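Long-range contact in flap endonuclease 1 (Desulfurococcus amylolyticus, PDB 3ORY), which probably cleaves 5' flaps from branched DNA, as flap endonucleases of the XPG family do in replication and repair: residues 35-46 with 87-98. Sequence-based numbering, arbitrary orientation.
Sequences GKIIVIDGYNAL and IKPVYVFDGKPP
With CG set opposite its carbonyl carbon (chi1 -71°), Y43 sends its ring from the first turn of helix 42-52 along the loop after strand 88-93, where the hydroxyl donates to K96 O at 2.6 Å. CB of D94 sits over one face of this ring, 3.9 Å from its centroid, P98 CD lies 3.4 Å from Y43 OH, and a water joins that hydroxyl to D94 O. Replacing Y43 with an alanine would probably leave K96 O without its donor and open a gap between F93, D94 and P98. D94 itself closes an Asx turn through OD2 to K96 N, while its OD1 pairs with K101. Leading into the helix and the loop, strands 37-41 and 88-93 run parallel, stitched by alternating backbone bonds from K88 N to K36 O through to G42 N on V92 O (2.8 Å). I40 lies alongside Y91, I40 CG2 3.5 Å from Y91 CE1 and I40 CB over the ring; on the opposite face of the sheet V39 CG2 meets V92 CG1. D41, beside a phosphate ion probably taken up from the crystallisation liquor, is the N-cap residue of helix 42-52, its OD2 accepting from N44 N (3.0 Å). Parallel strands ending in acidic residues at their C-terminal edge are characteristic of the PIN-like nuclease core of flap endonucleases.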
ATOM      1  N   GLY A  35      -1.696  20.318   5.244  1.00 42.86           N
ATOM      2  CA  GLY A  35      -0.384  20.941   5.092  1.00 41.91           C
ATOM      3  C   GLY A  35       0.806  19.991   5.092  1.00 40.34           C
ATOM      4  O   GLY A  35       1.914  20.404   4.763  1.00 40.19           O
ATOM      5  N   LYS A  36       0.593  18.725   5.458  1.00 39.05           N
ATOM      6  CA  LYS A  36       1.697  17.747   5.504  1.00 37.68           C
ATOM      7  C   LYS A  36       1.990  17.133   4.137  1.00 36.06           C
ATOM      8  O   LYS A  36       1.088  16.928   3.323  1.00 35.51           O
ATOM      9  CB  LYS A  36       1.433  16.637   6.532  1.00 37.68           C
ATOM     10  CG  LYS A  36       1.254  17.128   7.982  1.00 40.18           C
ATOM     11  CD  LYS A  36       2.579  17.507   8.630  1.00 43.35           C
ATOM     12  CE  LYS A  36       2.417  18.565   9.739  1.00 47.12           C
ATOM     13  NZ  LYS A  36       1.312  18.244  10.685  1.00 48.06           N
ATOM     14  N   ILE A  37       3.265  16.857   3.895  1.00 34.77           N
ATOM     15  CA  ILE A  37       3.684  16.117   2.713  1.00 33.01           C
ATOM     16  C   ILE A  37       3.679  14.639   3.064  1.00 32.04           C
ATOM     17  O   ILE A  37       4.323  14.222   4.027  1.00 32.12           O
ATOM     18  CB  ILE A  37       5.080  16.561   2.223  1.00 32.94           C
ATOM     19  CG1 ILE A  37       5.079  18.067   1.902  1.00 33.97           C
ATOM     20  CG2 ILE A  37       5.527  15.703   0.999  1.00 31.95           C
ATOM     21  CD1 ILE A  37       6.464  18.684   1.655  1.00 35.43           C
ATOM     22  N   ILE A  38       2.934  13.848   2.296  1.00 31.20           N
ATOM     23  CA  ILE A  38       2.847  12.410   2.539  1.00 30.09           C
ATOM     24  C   ILE A  38       3.390  11.680   1.324  1.00 29.32           C
ATOM     25  O   ILE A  38       2.947  11.930   0.193  1.00 29.52           O
ATOM     26  CB  ILE A  38       1.392  11.954   2.852  1.00 30.79           C
ATOM     27  CG1 ILE A  38       0.821  12.687   4.073  1.00 30.84           C
ATOM     28  CG2 ILE A  38       1.306  10.429   3.037  1.00 29.94           C
ATOM     29  CD1 ILE A  38       1.538  12.432   5.366  1.00 32.75           C
ATOM     30  N   VAL A  39       4.369  10.804   1.544  1.00 27.72           N
ATOM     31  CA  VAL A  39       4.925  10.033   0.439  1.00 26.41           C
ATOM     32  C   VAL A  39       4.250   8.662   0.343  1.00 25.80           C
ATOM     33  O   VAL A  39       4.379   7.819   1.230  1.00 25.61           O
ATOM     34  CB  VAL A  39       6.483   9.989   0.451  1.00 26.13           C
ATOM     35  CG1 VAL A  39       7.033   9.403   1.738  1.00 25.55           C
ATOM     36  CG2 VAL A  39       7.024   9.248  -0.774  1.00 25.76           C
ATOM     37  N   ILE A  40       3.524   8.455  -0.748  1.00 25.33           N
ATOM     38  CA  ILE A  40       2.662   7.286  -0.893  1.00 24.97           C
ATOM     39  C   ILE A  40       3.314   6.239  -1.778  1.00 24.52           C
ATOM     40  O   ILE A  40       3.637   6.506  -2.943  1.00 24.22           O
ATOM     41  CB  ILE A  40       1.283   7.683  -1.494  1.00 25.69           C
ATOM     42  CG1 ILE A  40       0.652   8.811  -0.661  1.00 25.98           C
ATOM     43  CG2 ILE A  40       0.352   6.452  -1.591  1.00 24.16           C
ATOM     44  CD1 ILE A  40      -0.507   9.551  -1.385  1.00 25.92           C
ATOM     45  N   ASP A  41       3.513   5.042  -1.230  1.00 24.00           N
ATOM     46  CA  ASP A  41       4.084   3.983  -2.033  1.00 23.41           C
ATOM     47  C   ASP A  41       3.141   3.686  -3.186  1.00 23.34           C
ATOM     48  O   ASP A  41       1.946   3.439  -2.983  1.00 23.59           O
ATOM     49  CB  ASP A  41       4.361   2.732  -1.215  1.00 23.08           C
ATOM     50  CG  ASP A  41       5.052   1.673  -2.028  1.00 23.43           C
ATOM     51  OD1 ASP A  41       6.294   1.742  -2.165  1.00 23.67           O
ATOM     52  OD2 ASP A  41       4.350   0.784  -2.554  1.00 23.46           O
ATOM     53  N   GLY A  42       3.693   3.762  -4.393  1.00 23.13           N
ATOM     54  CA  GLY A  42       2.925   3.673  -5.630  1.00 23.29           C
ATOM     55  C   GLY A  42       2.277   2.313  -5.855  1.00 23.06           C
ATOM     56  O   GLY A  42       1.070   2.231  -6.020  1.00 23.55           O
ATOM     57  N   TYR A  43       3.072   1.246  -5.845  1.00 22.50           N
ATOM     58  CA  TYR A  43       2.541  -0.102  -6.115  1.00 22.36           C
ATOM     59  C   TYR A  43       1.496  -0.492  -5.081  1.00 21.96           C
ATOM     60  O   TYR A  43       0.459  -1.048  -5.435  1.00 21.87           O
ATOM     61  CB  TYR A  43       3.667  -1.164  -6.187  1.00 21.85           C
ATOM     62  CG  TYR A  43       4.552  -1.086  -7.421  1.00 22.44           C
ATOM     63  CD1 TYR A  43       4.490   0.003  -8.293  1.00 23.03           C
ATOM     64  CD2 TYR A  43       5.484  -2.092  -7.697  1.00 22.41           C
ATOM     65  CE1 TYR A  43       5.325   0.077  -9.416  1.00 22.30           C
ATOM     66  CE2 TYR A  43       6.316  -2.027  -8.823  1.00 21.44           C
ATOM     67  CZ  TYR A  43       6.229  -0.939  -9.669  1.00 22.14           C
ATOM     68  OH  TYR A  43       7.052  -0.848 -10.773  1.00 21.84           O
ATOM     69  N   ASN A  44       1.756  -0.198  -3.805  1.00 22.44           N
ATOM     70  CA  ASN A  44       0.810  -0.588  -2.766  1.00 23.17           C
ATOM     71  C   ASN A  44      -0.531   0.109  -2.960  1.00 23.27           C
ATOM     72  O   ASN A  44      -1.581  -0.525  -2.841  1.00 23.58           O
ATOM     73  CB  ASN A  44       1.343  -0.313  -1.355  1.00 23.43           C
ATOM     74  CG  ASN A  44       0.642  -1.135  -0.314  1.00 25.50           C
ATOM     75  OD1 ASN A  44       1.085  -2.249   0.019  1.00 29.10           O
ATOM     76  ND2 ASN A  44      -0.469  -0.617   0.204  1.00 24.34           N
ATOM     77  N   ALA A  45      -0.493   1.408  -3.255  1.00 23.12           N
ATOM     78  CA  ALA A  45      -1.720   2.156  -3.527  1.00 23.83           C
ATOM     79  C   ALA A  45      -2.472   1.576  -4.715  1.00 24.00           C
ATOM     80  O   ALA A  45      -3.680   1.408  -4.651  1.00 24.49           O
ATOM     81  CB  ALA A  45      -1.428   3.664  -3.742  1.00 23.95           C
ATOM     82  N   LEU A  46      -1.763   1.264  -5.797  1.00 23.74           N
ATOM     83  CA  LEU A  46      -2.431   0.734  -6.988  1.00 23.97           C
ATOM     84  C   LEU A  46      -3.079  -0.615  -6.701  1.00 24.43           C
ATOM     85  O   LEU A  46      -4.168  -0.891  -7.189  1.00 25.32           O
ATOM     86  CB  LEU A  46      -1.461   0.650  -8.189  1.00 23.32           C
ATOM     87  CG  LEU A  46      -0.909   2.001  -8.669  1.00 23.79           C
ATOM     88  CD1 LEU A  46       0.071   1.836  -9.847  1.00 22.79           C
ATOM     89  CD2 LEU A  46      -2.023   2.961  -9.047  1.00 24.87           C
ATOM     90  N   ILE A  87      -3.724  17.716   2.244  1.00 35.74           N
ATOM     91  CA  ILE A  87      -2.499  16.911   2.211  1.00 34.62           C
ATOM     92  C   ILE A  87      -1.750  17.160   0.897  1.00 33.81           C
ATOM     93  O   ILE A  87      -2.364  17.306  -0.157  1.00 33.89           O
ATOM     94  CB  ILE A  87      -2.798  15.402   2.422  1.00 33.89           C
ATOM     95  CG1 ILE A  87      -3.311  15.148   3.847  1.00 35.10           C
ATOM     96  CG2 ILE A  87      -1.563  14.553   2.162  1.00 32.69           C
ATOM     97  CD1 ILE A  87      -4.123  13.865   3.993  1.00 35.72           C
ATOM     98  N   LYS A  88      -0.428  17.235   0.978  1.00 33.46           N
ATOM     99  CA  LYS A  88       0.406  17.383  -0.210  1.00 33.39           C
ATOM    100  C   LYS A  88       0.997  16.022  -0.571  1.00 32.01           C
ATOM    101  O   LYS A  88       2.013  15.615  -0.005  1.00 31.82           O
ATOM    102  CB  LYS A  88       1.490  18.442   0.024  1.00 34.18           C
ATOM    103  CG  LYS A  88       0.907  19.824   0.352  1.00 37.06           C
ATOM    104  CD  LYS A  88       1.985  20.881   0.500  1.00 41.46           C
ATOM    105  CE  LYS A  88       1.349  22.259   0.636  1.00 44.56           C
ATOM    106  NZ  LYS A  88       2.309  23.254   1.171  1.00 46.48           N
ATOM    107  N   PRO A  89       0.350  15.302  -1.506  1.00 31.51           N
ATOM    108  CA  PRO A  89       0.818  13.948  -1.775  1.00 30.42           C
ATOM    109  C   PRO A  89       1.930  13.877  -2.814  1.00 29.79           C
ATOM    110  O   PRO A  89       1.977  14.678  -3.757  1.00 29.73           O
ATOM    111  CB  PRO A  89      -0.445  13.247  -2.290  1.00 30.46           C
ATOM    112  CG  PRO A  89      -1.219  14.339  -2.999  1.00 30.89           C
ATOM    113  CD  PRO A  89      -0.790  15.669  -2.373  1.00 31.09           C
ATOM    114  N   VAL A  90       2.823  12.911  -2.623  1.00 29.00           N
ATOM    115  CA  VAL A  90       3.821  12.554  -3.615  1.00 28.20           C
ATOM    116  C   VAL A  90       3.891  11.025  -3.631  1.00 27.33           C
ATOM    117  O   VAL A  90       3.915  10.384  -2.576  1.00 27.49           O
ATOM    118  CB  VAL A  90       5.214  13.203  -3.325  1.00 28.71           C
ATOM    119  CG1 VAL A  90       5.657  12.983  -1.870  1.00 29.49           C
ATOM    120  CG2 VAL A  90       6.290  12.704  -4.317  1.00 27.92           C
ATOM    121  N   TYR A  91       3.880  10.447  -4.821  1.00 25.96           N
ATOM    122  CA  TYR A  91       3.954   9.000  -4.954  1.00 25.45           C
ATOM    123  C   TYR A  91       5.395   8.585  -5.195  1.00 25.02           C
ATOM    124  O   TYR A  91       6.201   9.382  -5.669  1.00 25.77           O
ATOM    125  CB  TYR A  91       3.040   8.514  -6.089  1.00 24.68           C
ATOM    126  CG  TYR A  91       1.571   8.554  -5.701  1.00 25.55           C
ATOM    127  CD1 TYR A  91       0.927   7.419  -5.197  1.00 23.85           C
ATOM    128  CD2 TYR A  91       0.835   9.730  -5.821  1.00 25.37           C
ATOM    129  CE1 TYR A  91      -0.430   7.460  -4.840  1.00 24.27           C
ATOM    130  CE2 TYR A  91      -0.506   9.781  -5.463  1.00 27.56           C
ATOM    131  CZ  TYR A  91      -1.127   8.647  -4.970  1.00 26.55           C
ATOM    132  OH  TYR A  91      -2.449   8.720  -4.625  1.00 27.13           O
ATOM    133  N   VAL A  92       5.728   7.351  -4.833  1.00 24.40           N
ATOM    134  CA  VAL A  92       7.046   6.814  -5.123  1.00 23.46           C
ATOM    135  C   VAL A  92       6.890   5.458  -5.799  1.00 23.37           C
ATOM    136  O   VAL A  92       6.161   4.592  -5.309  1.00 23.67           O
ATOM    137  CB  VAL A  92       7.954   6.738  -3.859  1.00 24.19           C
ATOM    138  CG1 VAL A  92       7.287   5.961  -2.723  1.00 23.35           C
ATOM    139  CG2 VAL A  92       9.344   6.161  -4.215  1.00 22.38           C
ATOM    140  N   PHE A  93       7.567   5.284  -6.932  1.00 22.66           N
ATOM    141  CA  PHE A  93       7.456   4.052  -7.692  1.00 22.21           C
ATOM    142  C   PHE A  93       8.747   3.260  -7.676  1.00 22.12           C
ATOM    143  O   PHE A  93       9.845   3.830  -7.748  1.00 22.49           O
ATOM    144  CB  PHE A  93       7.007   4.347  -9.131  1.00 21.67           C
ATOM    145  CG  PHE A  93       5.576   4.799  -9.224  1.00 23.17           C
ATOM    146  CD1 PHE A  93       4.541   3.882  -9.155  1.00 23.90           C
ATOM    147  CD2 PHE A  93       5.269   6.148  -9.377  1.00 23.58           C
ATOM    148  CE1 PHE A  93       3.190   4.300  -9.241  1.00 25.41           C
ATOM    149  CE2 PHE A  93       3.939   6.583  -9.451  1.00 26.42           C
ATOM    150  CZ  PHE A  93       2.896   5.651  -9.382  1.00 25.83           C
ATOM    151  N   ASP A  94       8.582   1.941  -7.602  1.00 22.21           N
ATOM    152  CA  ASP A  94       9.654   0.966  -7.445  1.00 22.01           C
ATOM    153  C   ASP A  94      10.577   1.011  -8.648  1.00 22.18           C
ATOM    154  O   ASP A  94      10.151   1.358  -9.753  1.00 22.19           O
ATOM    155  CB  ASP A  94       9.025  -0.437  -7.328  1.00 21.84           C
ATOM    156  CG  ASP A  94       9.898  -1.418  -6.566  1.00 22.59           C
ATOM    157  OD1 ASP A  94       9.669  -1.590  -5.352  1.00 23.00           O
ATOM    158  OD2 ASP A  94      10.812  -2.022  -7.181  1.00 22.85           O
ATOM    159  N   GLY A  95      11.838   0.657  -8.428  1.00 22.57           N
ATOM    160  CA  GLY A  95      12.819   0.556  -9.502  1.00 23.13           C
ATOM    161  C   GLY A  95      12.596  -0.651 -10.399  1.00 23.43           C
ATOM    162  O   GLY A  95      13.121  -0.705 -11.507  1.00 24.31           O
ATOM    163  N   LYS A  96      11.810  -1.609  -9.928  1.00 23.75           N
ATOM    164  CA  LYS A  96      11.511  -2.814 -10.710  1.00 24.36           C
ATOM    165  C   LYS A  96      10.054  -2.838 -11.152  1.00 24.03           C
ATOM    166  O   LYS A  96       9.184  -2.334 -10.440  1.00 23.59           O
ATOM    167  CB  LYS A  96      11.838  -4.085  -9.901  1.00 24.71           C
ATOM    168  CG  LYS A  96      13.344  -4.304  -9.629  1.00 25.97           C
ATOM    169  CD  LYS A  96      14.141  -4.267 -10.934  1.00 30.40           C
ATOM    170  CE  LYS A  96      15.645  -4.164 -10.676  1.00 31.94           C
ATOM    171  NZ  LYS A  96      16.129  -5.345  -9.896  1.00 29.40           N
ATOM    172  N   PRO A  97       9.774  -3.437 -12.333  1.00 23.82           N
ATOM    173  CA  PRO A  97       8.369  -3.582 -12.727  1.00 23.59           C
ATOM    174  C   PRO A  97       7.616  -4.503 -11.762  1.00 23.14           C
ATOM    175  O   PRO A  97       8.234  -5.372 -11.131  1.00 22.94           O
ATOM    176  CB  PRO A  97       8.434  -4.175 -14.151  1.00 23.57           C
ATOM    177  CG  PRO A  97       9.835  -4.561 -14.390  1.00 24.77           C
ATOM    178  CD  PRO A  97      10.712  -3.907 -13.368  1.00 24.22           C
ATOM    179  N   PRO A  98       6.290  -4.317 -11.629  1.00 23.06           N
ATOM    180  CA  PRO A  98       5.532  -5.072 -10.636  1.00 23.10           C
ATOM    181  C   PRO A  98       5.539  -6.573 -10.924  1.00 23.81           C
ATOM    182  O   PRO A  98       5.418  -7.378  -9.983  1.00 23.88           O
ATOM    183  CB  PRO A  98       4.119  -4.484 -10.753  1.00 23.36           C
ATOM    184  CG  PRO A  98       4.062  -3.942 -12.162  1.00 23.85           C
ATOM    185  CD  PRO A  98       5.434  -3.408 -12.404  1.00 22.96           C
TER
HETATM  186  O   HOH W   1       5.977   1.648  -5.769  1.00 23.18           O
HETATM  187  O   HOH W   2       7.978   1.927 -11.416  1.00 31.01           O